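Local atomic coordinates of Lin1840 protein (PDB entry 4ZOC), a protein that probably hydrolyses terminal, non-reducing beta-D-glucosyl residues with release of beta-D-glucose, as a family 3 glycosidase with a part in beta-1,2-glucan metabolism. Residues 213-218 / 249-254; 225-230 / 259-264; 393-398 / 423-428; 501-506 / 534-539. The protein carries 2 engineered substitutions. One frame throughout, in Å; residues are numbered along the deposited sequence.

Interaction 1: residues 213-218 / 249-254; sequences RELYQN and NKWLNR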
loop_
_atom_site.group_PDB
_atom_site.type_symbol
_atom_site.label_atom_id
_atom_site.label_comp_id
_atom_site.label_asym_id
_atom_site.label_seq_id
_atom_site.Cartn_x
_atom_site.Cartn_y
_atom_site.Cartn_z
ATOM N N ARG A 213 -8.584 9.220 -10.602
ATOM C CA ARG A 213 -7.575 10.057 -11.236
ATOM C C ARG A 213 -6.265 9.299 -11.349
ATOM O O ARG A 213 -5.597 9.379 -12.366
ATOM C CB ARG A 213 -7.329 11.362 -10.454
ATOM C CG ARG A 213 -6.328 12.319 -11.159
ATOM C CD ARG A 213 -5.949 13.522 -10.265
ATOM N NE ARG A 213 -5.629 12.996 -8.917
ATOM C CZ ARG A 213 -4.522 12.299 -8.631
ATOM N NH1 ARG A 213 -3.606 12.081 -9.580
ATOM N NH2 ARG A 213 -4.327 11.732 -7.389
ATOM N N GLU A 214 -5.885 8.587 -10.268
ATOM C CA GLU A 214 -4.614 7.828 -10.326
ATOM C C GLU A 214 -4.715 6.625 -11.318
ATOM O O GLU A 214 -3.782 6.321 -12.074
ATOM C CB GLU A 214 -4.231 7.272 -8.951
ATOM C CG GLU A 214 -3.348 8.280 -8.252
ATOM C CD GLU A 214 -2.044 8.541 -8.995
ATOM O OE1 GLU A 214 -1.813 9.781 -9.361
ATOM O OE2 GLU A 214 -1.317 7.514 -9.192
ATOM N N LEU A 215 -5.856 5.981 -11.328
ATOM C CA LEU A 215 -6.126 4.965 -12.382
ATOM C C LEU A 215 -5.866 5.496 -13.776
ATOM O O LEU A 215 -5.067 4.985 -14.582
ATOM C CB LEU A 215 -7.561 4.445 -12.223
ATOM C CG LEU A 215 -7.947 3.387 -13.284
ATOM C CD1 LEU A 215 -7.211 2.068 -13.082
ATOM C CD2 LEU A 215 -9.436 3.139 -13.033
ATOM N N TYR A 216 -6.470 6.644 -14.080
ATOM C CA TYR A 216 -6.193 7.261 -15.407
ATOM C C TYR A 216 -4.752 7.698 -15.604
ATOM O O TYR A 216 -4.180 7.580 -16.724
ATOM C CB TYR A 216 -7.083 8.491 -15.632
ATOM C CG TYR A 216 -8.489 8.190 -16.154
ATOM C CD1 TYR A 216 -9.503 7.882 -15.339
ATOM C CD2 TYR A 216 -8.734 8.169 -17.549
ATOM C CE1 TYR A 216 -10.770 7.582 -15.834
ATOM C CE2 TYR A 216 -9.988 7.878 -18.037
ATOM C CZ TYR A 216 -11.018 7.615 -17.186
ATOM O OH TYR A 216 -12.289 7.326 -17.660
ATOM N N GLN A 217 -4.176 8.303 -14.549
ATOM C CA GLN A 217 -2.854 8.917 -14.689
ATOM C C GLN A 217 -1.735 7.922 -14.958
ATOM O O GLN A 217 -0.884 8.147 -15.843
ATOM C CB GLN A 217 -2.434 9.718 -13.395
ATOM C CG GLN A 217 -1.149 10.463 -13.593
ATOM C CD GLN A 217 -1.290 11.551 -14.646
ATOM O OE1 GLN A 217 -2.175 12.393 -14.570
ATOM N NE2 GLN A 217 -0.410 11.545 -15.604
ATOM N N ASN A 218 -1.761 6.815 -14.202
ATOM C CA ASN A 218 -0.645 5.856 -14.129
ATOM C C ASN A 218 -0.977 4.413 -14.569
ATOM O O ASN A 218 -0.136 3.720 -15.135
ATOM C CB ASN A 218 -0.022 5.896 -12.757
ATOM C CG ASN A 218 0.737 7.206 -12.520
ATOM O OD1 ASN A 218 1.490 7.639 -13.353
ATOM N ND2 ASN A 218 0.529 7.822 -11.401
ATOM N N ASN A 249 -17.349 -5.079 -14.227
ATOM C CA ASN A 249 -17.355 -3.643 -13.969
ATOM C C ASN A 249 -17.786 -2.886 -15.220
ATOM O O ASN A 249 -17.045 -2.773 -16.143
ATOM C CB ASN A 249 -16.023 -3.223 -13.455
ATOM C CG ASN A 249 -16.000 -1.796 -12.993
ATOM O OD1 ASN A 249 -16.627 -0.949 -13.572
ATOM N ND2 ASN A 249 -15.227 -1.536 -11.926
ATOM N N LYS A 250 -19.052 -2.434 -15.251
ATOM C CA LYS A 250 -19.618 -1.869 -16.457
ATOM C C LYS A 250 -18.957 -0.614 -16.815
ATOM O O LYS A 250 -18.700 -0.320 -17.991
ATOM C CB LYS A 250 -21.151 -1.567 -16.333
ATOM C CG LYS A 250 -21.985 -2.702 -15.955
ATOM C CD LYS A 250 -23.491 -2.352 -16.031
ATOM C CE LYS A 250 -24.227 -2.803 -14.783
ATOM N NZ LYS A 250 -24.374 -4.302 -14.697
ATOM N N TRP A 251 -18.738 0.233 -15.812
ATOM C CA TRP A 251 -18.083 1.496 -16.045
ATOM C C TRP A 251 -16.709 1.236 -16.688
ATOM O O TRP A 251 -16.354 1.775 -17.720
ATOM C CB TRP A 251 -17.908 2.289 -14.736
ATOM C CG TRP A 251 -16.945 3.438 -14.934
ATOM C CD1 TRP A 251 -17.224 4.637 -15.443
ATOM C CD2 TRP A 251 -15.575 3.469 -14.546
ATOM N NE1 TRP A 251 -16.100 5.414 -15.462
ATOM C CE2 TRP A 251 -15.069 4.707 -14.918
ATOM C CE3 TRP A 251 -14.722 2.542 -13.943
ATOM C CZ2 TRP A 251 -13.737 5.079 -14.699
ATOM C CZ3 TRP A 251 -13.423 2.887 -13.745
ATOM C CH2 TRP A 251 -12.937 4.175 -14.085
ATOM N N LEU A 252 -15.958 0.339 -16.096
ATOM C CA LEU A 252 -14.635 0.048 -16.642
ATOM C C LEU A 252 -14.643 -0.505 -18.069
ATOM O O LEU A 252 -13.897 -0.078 -18.890
ATOM C CB LEU A 252 -13.900 -0.928 -15.708
ATOM C CG LEU A 252 -12.487 -1.359 -16.153
ATOM C CD1 LEU A 252 -11.480 -0.194 -15.996
ATOM C CD2 LEU A 252 -12.118 -2.539 -15.263
ATOM N N ASN A 253 -15.455 -1.531 -18.318
ATOM C CA ASN A 253 -15.401 -2.220 -19.596
ATOM C C ASN A 253 -16.284 -1.609 -20.727
ATOM O O ASN A 253 -15.926 -1.664 -21.926
ATOM C CB ASN A 253 -15.763 -3.663 -19.383
ATOM C CG ASN A 253 -14.831 -4.358 -18.403
ATOM O OD1 ASN A 253 -13.701 -3.949 -18.246
ATOM N ND2 ASN A 253 -15.303 -5.430 -17.778
ATOM N N ARG A 254 -17.465 -1.112 -20.353
ATOM C CA ARG A 254 -18.355 -0.402 -21.305
ATOM C C ARG A 254 -17.947 1.084 -21.450
ATOM O O ARG A 254 -17.651 1.522 -22.535
ATOM C CB ARG A 254 -19.835 -0.511 -20.905
ATOM C CG ARG A 254 -20.421 -1.878 -20.893
ATOM C CD ARG A 254 -20.651 -2.366 -22.297
ATOM N NE ARG A 254 -21.300 -3.663 -22.297
ATOM C CZ ARG A 254 -21.646 -4.329 -23.380
ATOM N NH1 ARG A 254 -21.290 -3.846 -24.568
ATOM N NH2 ARG A 254 -22.226 -5.511 -23.240
HETATM O O HOH W 1 -14.666 8.183 -16.371
#

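Interaction 2: residues 225-230 / 259-264; sequences AAIQAG and GEMEFD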
loop_
_atom_site.group_PDB
_atom_site.type_symbol
_atom_site.label_atom_id
_atom_site.label_comp_id
_atom_site.label_asym_id
_atom_site.label_seq_id
_atom_site.Cartn_x
_atom_site.Cartn_y
_atom_site.Cartn_z
ATOM N N ALA A 225 -2.339 2.480 -24.891
ATOM C CA ALA A 225 -1.360 2.621 -25.967
ATOM C C ALA A 225 -1.369 1.378 -26.827
ATOM O O ALA A 225 -1.380 1.463 -28.048
ATOM C CB ALA A 225 0.024 2.884 -25.465
ATOM N N ALA A 226 -1.461 0.217 -26.188
ATOM C CA ALA A 226 -1.537 -1.027 -26.954
ATOM C C ALA A 226 -2.815 -1.223 -27.762
ATOM O O ALA A 226 -2.838 -1.769 -28.861
ATOM C CB ALA A 226 -1.303 -2.183 -25.970
ATOM N N ILE A 227 -3.906 -0.774 -27.188
ATOM C CA ILE A 227 -5.215 -0.804 -27.816
ATOM C C ILE A 227 -5.184 0.117 -29.033
ATOM O O ILE A 227 -5.594 -0.282 -30.160
ATOM C CB ILE A 227 -6.288 -0.444 -26.804
ATOM C CG1 ILE A 227 -6.513 -1.575 -25.794
ATOM C CG2 ILE A 227 -7.640 -0.091 -27.485
ATOM C CD1 ILE A 227 -7.242 -1.051 -24.570
ATOM N N GLN A 228 -4.668 1.327 -28.853
ATOM C CA GLN A 228 -4.596 2.275 -29.992
ATOM C C GLN A 228 -3.650 1.814 -31.097
ATOM O O GLN A 228 -3.855 2.099 -32.296
ATOM C CB GLN A 228 -4.267 3.715 -29.537
ATOM C CG GLN A 228 -5.236 4.344 -28.554
ATOM C CD GLN A 228 -6.713 3.936 -28.761
ATOM O OE1 GLN A 228 -7.205 3.852 -29.907
ATOM N NE2 GLN A 228 -7.394 3.603 -27.678
ATOM N N ALA A 229 -2.669 1.037 -30.745
ATOM C CA ALA A 229 -1.758 0.460 -31.702
ATOM C C ALA A 229 -2.367 -0.759 -32.425
ATOM O O ALA A 229 -1.706 -1.318 -33.268
ATOM C CB ALA A 229 -0.474 0.040 -31.011
ATOM N N GLY A 230 -3.578 -1.170 -32.039
ATOM C CA GLY A 230 -4.315 -2.203 -32.758
ATOM C C GLY A 230 -4.405 -3.548 -32.128
ATOM O O GLY A 230 -4.769 -4.516 -32.826
ATOM N N GLY A 259 -15.914 2.552 -24.748
ATOM C CA GLY A 259 -16.322 3.947 -25.023
ATOM C C GLY A 259 -15.139 4.829 -25.271
ATOM O O GLY A 259 -14.817 5.161 -26.429
ATOM N N GLU A 260 -14.431 5.187 -24.197
ATOM C CA GLU A 260 -13.324 6.117 -24.277
ATOM C C GLU A 260 -12.139 5.595 -25.068
ATOM O O GLU A 260 -11.562 6.301 -25.889
ATOM C CB GLU A 260 -12.872 6.571 -22.889
ATOM C CG GLU A 260 -14.013 7.207 -22.057
ATOM C CD GLU A 260 -13.592 7.576 -20.639
ATOM O OE1 GLU A 260 -12.427 7.320 -20.285
ATOM O OE2 GLU A 260 -14.413 8.150 -19.888
ATOM N N MET A 261 -11.785 4.341 -24.862
ATOM C CA MET A 261 -10.668 3.757 -25.593
ATOM C C MET A 261 -11.086 3.202 -26.963
ATOM O O MET A 261 -10.248 2.807 -27.718
ATOM C CB MET A 261 -10.023 2.661 -24.762
ATOM C CG MET A 261 -9.237 3.224 -23.571
ATOM S SD MET A 261 -8.464 1.875 -22.649
ATOM C CE MET A 261 -8.025 2.824 -21.190
ATOM N N GLU A 262 -12.380 3.135 -27.214
ATOM C CA GLU A 262 -12.919 2.738 -28.564
ATOM C C GLU A 262 -12.533 1.334 -28.935
ATOM O O GLU A 262 -12.369 1.010 -30.127
ATOM C CB GLU A 262 -12.447 3.719 -29.661
ATOM C CG GLU A 262 -12.877 5.135 -29.434
ATOM C CD GLU A 262 -12.507 5.981 -30.633
ATOM O OE1 GLU A 262 -11.407 6.523 -30.609
ATOM O OE2 GLU A 262 -13.233 6.038 -31.629
ATOM N N PHE A 263 -12.424 0.456 -27.938
ATOM C CA PHE A 263 -12.074 -0.942 -28.238
ATOM C C PHE A 263 -13.330 -1.681 -28.712
ATOM O O PHE A 263 -14.347 -1.686 -28.018
ATOM C CB PHE A 263 -11.498 -1.580 -26.992
ATOM C CG PHE A 263 -11.240 -3.050 -27.124
ATOM C CD1 PHE A 263 -10.185 -3.478 -27.963
ATOM C CD2 PHE A 263 -12.056 -4.011 -26.502
ATOM C CE1 PHE A 263 -9.959 -4.826 -28.169
ATOM C CE2 PHE A 263 -11.809 -5.389 -26.714
ATOM C CZ PHE A 263 -10.757 -5.784 -27.533
ATOM N N ASP A 264 -13.226 -2.337 -29.876
ATOM C CA ASP A 264 -14.352 -3.053 -30.428
ATOM C C ASP A 264 -14.034 -4.519 -30.721
ATOM O O ASP A 264 -14.749 -5.125 -31.510
ATOM C CB ASP A 264 -14.831 -2.407 -31.754
ATOM C CG ASP A 264 -16.239 -2.897 -32.181
ATOM O OD1 ASP A 264 -17.155 -3.066 -31.343
ATOM O OD2 ASP A 264 -16.472 -3.109 -33.369
HETATM O O HOH W 2 -9.264 1.961 -30.292
#

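Interaction 3: residues 393-398 / 423-428; sequences IALVGP and TGLREV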
loop_
_atom_site.group_PDB
_atom_site.type_symbol
_atom_site.label_atom_id
_atom_site.label_comp_id
_atom_site.label_asym_id
_atom_site.label_seq_id
_atom_site.Cartn_x
_atom_site.Cartn_y
_atom_site.Cartn_z
ATOM N N ILE A 393 38.084 -20.092 -13.069
ATOM C CA ILE A 393 36.791 -19.765 -12.471
ATOM C C ILE A 393 36.346 -20.913 -11.587
ATOM O O ILE A 393 36.229 -22.074 -12.010
ATOM C CB ILE A 393 35.712 -19.555 -13.553
ATOM C CG1 ILE A 393 36.030 -18.289 -14.330
ATOM C CG2 ILE A 393 34.337 -19.490 -12.863
ATOM C CD1 ILE A 393 35.169 -18.084 -15.595
ATOM N N ALA A 394 36.056 -20.610 -10.346
ATOM C CA ALA A 394 35.212 -21.491 -9.523
ATOM C C ALA A 394 33.772 -20.987 -9.627
ATOM O O ALA A 394 33.424 -19.860 -9.229
ATOM C CB ALA A 394 35.655 -21.501 -8.065
ATOM N N LEU A 395 32.957 -21.857 -10.181
ATOM C CA LEU A 395 31.522 -21.596 -10.435
ATOM C C LEU A 395 30.767 -22.315 -9.321
ATOM O O LEU A 395 30.748 -23.541 -9.244
ATOM C CB LEU A 395 31.107 -22.133 -11.820
ATOM C CG LEU A 395 29.596 -22.073 -12.062
ATOM C CD1 LEU A 395 29.007 -20.682 -12.040
ATOM C CD2 LEU A 395 29.279 -22.716 -13.373
ATOM N N VAL A 396 30.173 -21.571 -8.430
ATOM C CA VAL A 396 29.530 -22.199 -7.300
ATOM C C VAL A 396 28.119 -21.682 -7.053
ATOM O O VAL A 396 27.819 -20.527 -7.379
ATOM C CB VAL A 396 30.371 -22.105 -6.005
ATOM C CG1 VAL A 396 31.852 -22.524 -6.227
ATOM C CG2 VAL A 396 30.419 -20.733 -5.533
ATOM N N GLY A 397 27.290 -22.526 -6.430
ATOM C CA GLY A 397 25.977 -22.134 -6.024
ATOM C C GLY A 397 24.820 -22.815 -6.694
ATOM O O GLY A 397 25.005 -23.716 -7.492
ATOM N N PRO A 398 23.603 -22.410 -6.330
ATOM C CA PRO A 398 22.412 -23.100 -6.830
ATOM C C PRO A 398 22.044 -22.892 -8.274
ATOM O O PRO A 398 21.332 -23.770 -8.814
ATOM C CB PRO A 398 21.322 -22.629 -5.905
ATOM C CG PRO A 398 21.774 -21.319 -5.395
ATOM C CD PRO A 398 23.270 -21.429 -5.307
ATOM N N THR A 423 27.415 -24.896 -18.608
ATOM C CA THR A 423 27.584 -25.230 -20.022
ATOM C C THR A 423 27.989 -23.982 -20.800
ATOM O O THR A 423 28.897 -24.028 -21.641
ATOM C CB THR A 423 26.324 -25.895 -20.584
ATOM O OG1 THR A 423 26.092 -27.104 -19.880
ATOM C CG2 THR A 423 26.441 -26.197 -22.110
ATOM N N GLY A 424 27.346 -22.864 -20.499
ATOM C CA GLY A 424 27.659 -21.585 -21.147
ATOM C C GLY A 424 29.107 -21.169 -20.835
ATOM O O GLY A 424 29.881 -20.814 -21.746
ATOM N N LEU A 425 29.531 -21.288 -19.584
ATOM C CA LEU A 425 30.887 -20.831 -19.237
ATOM C C LEU A 425 31.967 -21.706 -19.902
ATOM O O LEU A 425 33.012 -21.195 -20.347
ATOM C CB LEU A 425 31.082 -20.820 -17.685
ATOM C CG LEU A 425 30.303 -19.811 -16.859
ATOM C CD1 LEU A 425 30.969 -19.675 -15.491
ATOM C CD2 LEU A 425 30.225 -18.495 -17.561
ATOM N N ARG A 426 31.695 -23.004 -20.011
ATOM C CA ARG A 426 32.730 -23.932 -20.528
ATOM C C ARG A 426 32.902 -23.801 -22.015
ATOM O O ARG A 426 33.938 -24.214 -22.538
ATOM C CB ARG A 426 32.364 -25.394 -20.176
ATOM C CG ARG A 426 32.511 -25.748 -18.695
ATOM C CD ARG A 426 32.424 -27.261 -18.493
ATOM N NE ARG A 426 32.476 -27.552 -17.072
ATOM C CZ ARG A 426 33.561 -27.579 -16.328
ATOM N NH1 ARG A 426 34.747 -27.340 -16.847
ATOM N NH2 ARG A 426 33.440 -27.840 -15.044
ATOM N N GLU A 427 31.942 -23.202 -22.716
ATOM C CA GLU A 427 32.167 -22.820 -24.112
ATOM C C GLU A 427 33.193 -21.724 -24.269
ATOM O O GLU A 427 33.695 -21.528 -25.347
ATOM C CB GLU A 427 30.866 -22.348 -24.766
ATOM C CG GLU A 427 29.820 -23.451 -24.890
ATOM C CD GLU A 427 28.527 -23.008 -25.574
ATOM O OE1 GLU A 427 28.141 -21.782 -25.676
ATOM O OE2 GLU A 427 27.841 -23.932 -26.010
ATOM N N VAL A 428 33.458 -20.962 -23.217
ATOM C CA VAL A 428 34.213 -19.669 -23.338
ATOM C C VAL A 428 35.500 -19.744 -22.537
ATOM O O VAL A 428 36.573 -19.393 -23.040
ATOM C CB VAL A 428 33.328 -18.501 -22.874
ATOM C CG1 VAL A 428 34.099 -17.224 -22.795
ATOM C CG2 VAL A 428 32.125 -18.366 -23.811
#

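Interaction 4: residues 501-506 / 534-539; sequences VITLFN and RVTADL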
loop_
_atom_site.group_PDB
_atom_site.type_symbol
_atom_site.label_atom_id
_atom_site.label_comp_id
_atom_site.label_asym_id
_atom_site.label_seq_id
_atom_site.Cartn_x
_atom_site.Cartn_y
_atom_site.Cartn_z
ATOM N N VAL A 501 32.279 -12.525 -8.456
ATOM C CA VAL A 501 31.165 -11.971 -9.217
ATOM C C VAL A 501 29.922 -12.806 -8.872
ATOM O O VAL A 501 29.918 -14.049 -8.951
ATOM C CB VAL A 501 31.406 -11.839 -10.725
ATOM C CG1 VAL A 501 31.938 -13.072 -11.359
ATOM C CG2 VAL A 501 30.133 -11.404 -11.437
ATOM N N ILE A 502 28.852 -12.139 -8.465
ATOM C CA ILE A 502 27.574 -12.805 -8.232
ATOM C C ILE A 502 26.731 -12.659 -9.512
ATOM O O ILE A 502 26.522 -11.517 -10.044
ATOM C CB ILE A 502 26.813 -12.247 -7.004
ATOM C CG1 ILE A 502 27.459 -12.738 -5.713
ATOM C CG2 ILE A 502 25.347 -12.771 -6.955
ATOM C CD1 ILE A 502 26.997 -12.088 -4.389
ATOM N N THR A 503 26.262 -13.782 -10.039
ATOM C CA THR A 503 25.392 -13.741 -11.209
ATOM C C THR A 503 24.058 -14.156 -10.640
ATOM O O THR A 503 23.907 -15.238 -10.208
ATOM C CB THR A 503 25.849 -14.744 -12.325
ATOM O OG1 THR A 503 26.075 -15.992 -11.729
ATOM C CG2 THR A 503 27.151 -14.361 -12.940
ATOM N N LEU A 504 23.100 -13.222 -10.599
ATOM C CA LEU A 504 21.824 -13.405 -9.988
ATOM C C LEU A 504 20.722 -13.690 -10.991
ATOM O O LEU A 504 20.555 -12.987 -11.972
ATOM C CB LEU A 504 21.473 -12.170 -9.122
ATOM C CG LEU A 504 20.168 -12.218 -8.301
ATOM C CD1 LEU A 504 20.256 -13.202 -7.167
ATOM C CD2 LEU A 504 19.924 -10.810 -7.723
ATOM N N PHE A 505 19.985 -14.754 -10.719
ATOM C CA PHE A 505 18.805 -15.165 -11.558
ATOM C C PHE A 505 17.534 -15.134 -10.732
ATOM O O PHE A 505 17.450 -15.663 -9.602
ATOM C CB PHE A 505 19.051 -16.546 -12.097
ATOM C CG PHE A 505 20.261 -16.636 -12.976
ATOM C CD1 PHE A 505 21.519 -16.783 -12.445
ATOM C CD2 PHE A 505 20.114 -16.617 -14.327
ATOM C CE1 PHE A 505 22.629 -16.847 -13.262
ATOM C CE2 PHE A 505 21.202 -16.724 -15.138
ATOM C CZ PHE A 505 22.467 -16.827 -14.622
ATOM N N ASN A 506 16.514 -14.477 -11.263
ATOM C CA ASN A 506 15.390 -14.128 -10.454
ATOM C C ASN A 506 14.285 -13.478 -11.277
ATOM O O ASN A 506 14.548 -13.007 -12.343
ATOM C CB ASN A 506 15.774 -13.200 -9.299
ATOM C CG ASN A 506 16.503 -11.975 -9.723
ATOM O OD1 ASN A 506 17.536 -12.080 -10.379
ATOM N ND2 ASN A 506 16.017 -10.776 -9.340
ATOM N N ARG A 534 24.845 -18.724 -22.205
ATOM C CA ARG A 534 25.661 -18.068 -23.231
ATOM C C ARG A 534 25.575 -16.580 -23.000
ATOM O O ARG A 534 26.568 -15.893 -23.063
ATOM C CB ARG A 534 25.215 -18.362 -24.604
ATOM C CG ARG A 534 25.312 -19.834 -24.885
ATOM C CD ARG A 534 25.109 -20.168 -26.348
ATOM N NE ARG A 534 25.449 -21.584 -26.577
ATOM C CZ ARG A 534 24.673 -22.497 -27.187
ATOM N NH1 ARG A 534 23.433 -22.264 -27.583
ATOM N NH2 ARG A 534 25.126 -23.711 -27.351
ATOM N N VAL A 535 24.381 -16.087 -22.644
ATOM C CA VAL A 535 24.239 -14.695 -22.241
ATOM C C VAL A 535 25.217 -14.351 -21.080
ATOM O O VAL A 535 25.904 -13.324 -21.084
ATOM C CB VAL A 535 22.767 -14.387 -21.819
ATOM C CG1 VAL A 535 22.593 -13.057 -21.155
ATOM C CG2 VAL A 535 21.805 -14.490 -22.988
ATOM N N THR A 536 25.179 -15.182 -20.059
ATOM C CA THR A 536 26.000 -15.039 -18.885
ATOM C C THR A 536 27.504 -15.051 -19.292
ATOM O O THR A 536 28.281 -14.149 -18.896
ATOM C CB THR A 536 25.694 -16.096 -17.877
ATOM O OG1 THR A 536 24.275 -16.075 -17.530
ATOM C CG2 THR A 536 26.472 -15.862 -16.668
ATOM N N ALA A 537 27.905 -16.067 -20.040
ATOM C CA ALA A 537 29.334 -16.180 -20.447
ATOM C C ALA A 537 29.794 -14.981 -21.286
ATOM O O ALA A 537 30.905 -14.419 -21.056
ATOM C CB ALA A 537 29.541 -17.485 -21.198
ATOM N N ASP A 538 28.972 -14.558 -22.236
ATOM C CA ASP A 538 29.307 -13.411 -23.078
ATOM C C ASP A 538 29.429 -12.095 -22.295
ATOM O O ASP A 538 30.363 -11.342 -22.535
ATOM C CB ASP A 538 28.321 -13.228 -24.183
ATOM C CG ASP A 538 28.414 -14.332 -25.250
ATOM O OD1 ASP A 538 29.336 -15.189 -25.230
ATOM O OD2 ASP A 538 27.526 -14.356 -26.086
ATOM N N LEU A 539 28.548 -11.873 -21.313
ATOM C CA LEU A 539 28.652 -10.673 -20.565
ATOM C C LEU A 539 29.874 -10.728 -19.650
ATOM O O LEU A 539 30.560 -9.724 -19.504
ATOM C CB LEU A 539 27.407 -10.443 -19.744
ATOM C CG LEU A 539 26.224 -10.068 -20.643
ATOM C CD1 LEU A 539 24.972 -10.245 -19.821
ATOM C CD2 LEU A 539 26.258 -8.660 -21.135
#

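Interaction 1: residues 213-218 / 249-254
Leu-215 and Tyr-216 reach from helix 212-219 to the indole of Trp-251 on helix 250-260. The apolar part is small. Leu-215 sends its CD2 methyl to the rim of the six-membered ring, in the plane of the indole, and CD2 lies 3.8 Å from Trp-251 CH2. Trp-251 has CG anti to its backbone N (chi1 167°), which swings the indole away from its own helix axis and across to the other helix. The phenol of Tyr-216 meets the indole at a slant, with CE1 4.0 Å from Trp-251 CZ2.

The polar part runs through one water. It donates to Tyr-216 OH at 2.8 Å and accepts from Trp-251 NE1 at 3.2 Å. No direct hydrogen bond joins the two segments. Tyr-216 OH also bonds to Glu-260, one of the residues of interaction 2, so the phenol is held by both a water and a carboxylate.

A capping bond starts the second helix. Asn-249 sits at the N-cap and its OD1 accepts from Leu-252 N at 2.9 Å, with the donor well above the carbonyl plane. At the far side of the first helix, Arg-213 makes a salt bridge to Asp-242 of the second subunit. This is helix-to-helix packing on the outside of the family 3 TIM-barrel domain.

Interaction 2: residues 225-230 / 259-264
Ile-227 and Gln-228, at the end of helix 221-228, meet the turn that follows helix 250-260. Ile-227 points at Met-261 and makes most of the apolar contact. Its CD1 methyl lies 3.7 Å from Met-261 SD, and the two side chains cross at about a right angle. Its other branch, CG2, is 4.2 Å from Phe-263 CB. CG1 lies anti to the carbonyl carbon and CG2 anti to the backbone N (chi1 -72°), so the branches part, one to the methionine and one to the phenylalanine.

The polar contact lies beside this. Gln-228 NE2 donates to Met-261 O at 3.0 Å. The bond is nearly straight at 172°, and the oxygen lies in the plane of the glutamine amide. The chain of Gln-228 is bent at chi2 (-35°), which turns the amide toward the turn. A water also lies 2.8 Å from Gln-228 OE1 and 2.9 Å from Met-261 O, and may bridge them.

Further out, Asn-224 OD1 takes a hydrogen bond from Gln-228 NE2, which steadies the amide. Glu-262 has positive phi where the chain leaves the helical conformation. Gly-230 closes the other helix with a Schellman motif. Leu-257 of helix 250-260 packs on both Ile-227 and Phe-263. Ala-225 and Ala-226 of helix 221-228 lean on helix 158-173, while Met-261 touches Phe-193 of barrel strand 187-193.

Interaction 3: residues 393-398 / 423-428
Leu-425 of helix 421-426 fits against Leu-395 and Ile-393 of strand 393-397. A single methyl of the helix residue does the touching. Leu-425 CD1 is 4.1 Å from Leu-395 CD2 and equally 4.1 Å from Leu-395 CD1, so it meets both tips of the isobutyl fork. The same methyl comes within 4.3 Å of Ile-393 CG2. Leu-395 holds CG anti to its backbone N (chi1 172°), and both methyls of its fork thus face the helix. All three residues are buried, and no hydrogen bond crosses between the segments. Ala-537 and Leu-540 of helix 532-541 pack on Leu-425 as well, and Val-461 of the neighbouring strand 459-465 packs on both strand residues.

Away from the leucine the segment is polar and open to solvent. Thr-423 points away from the strand, and Arg-426 and Glu-427 are exposed too. Arg-426 makes a salt bridge with Glu-422 and runs along the side onto Val-434. Glu-427 makes a salt bridge with Arg-534 of interaction 4. Strand 393-397, helix 421-426 and strand 432-436 form a beta-alpha-beta unit, with the two strands parallel and adjacent, in the alpha/beta sheet of the family 3 C-terminal domain.

Interaction 4: residues 501-506 / 534-539
Thr-536 has CG2 anti to the backbone N and OG1 anti to the carbonyl carbon (chi1 -56°), which hands its methyl to Thr-503 and its hydroxyl to Phe-505. Phe-505 swings its ring toward the helix with CG anti to the carbonyl carbon (chi1 -61°). The two methyls meet at 4.1 Å, Thr-503 CG2 to Thr-536 CG2, and these side chains cross at about a right angle. Thr-536 OG1 sits at the edge of the phenyl ring near its plane, 3.5 Å from Phe-505 CZ and 3.9 Å from Phe-505 CE2. The hydroxyl's hydrogen-bond partner is Ala-532 O, one turn back in its own helix.

Strand 500-505 is an inner strand of the six-stranded sheet of the C-terminal domain, and helix 532-541 packs on one face of that sheet. The contact is small and buried, with no hydrogen bond between the segments. Thr-503 points at the helix, and Phe-505 starts off to the side and brings its ring end to it, whereas Ile-502 reaches Leu-462 and Leu-464 of strand 459-465. Leu-399 packs on Phe-505. Val-535 and Leu-539 of the helix turn to Val-372 of helix 361-374, and Asp-538 makes a salt bridge with Arg-368 of that helix.

The contacts fall into two pairs, one in each of two domains. Interactions 1 and 2 share helix 250-260 of the TIM-barrel domain, with centres about 13 Å apart. Their segments alternate along the chain: 213-218 and 225-230 come first, then 249-254 and 259-264 in the same order. Interactions 3 and 4 come later, one after the other, in the C-terminal domain. Their centres are about 10 Å apart, and both pack a helix on the same mixed sheet. Helices 421-426 and 532-541 also touch each other directly. The two pairs lie on opposite sides of the chain's centre, with centres about 39 to 49 Å apart. Each pair thus packs its own domain internally.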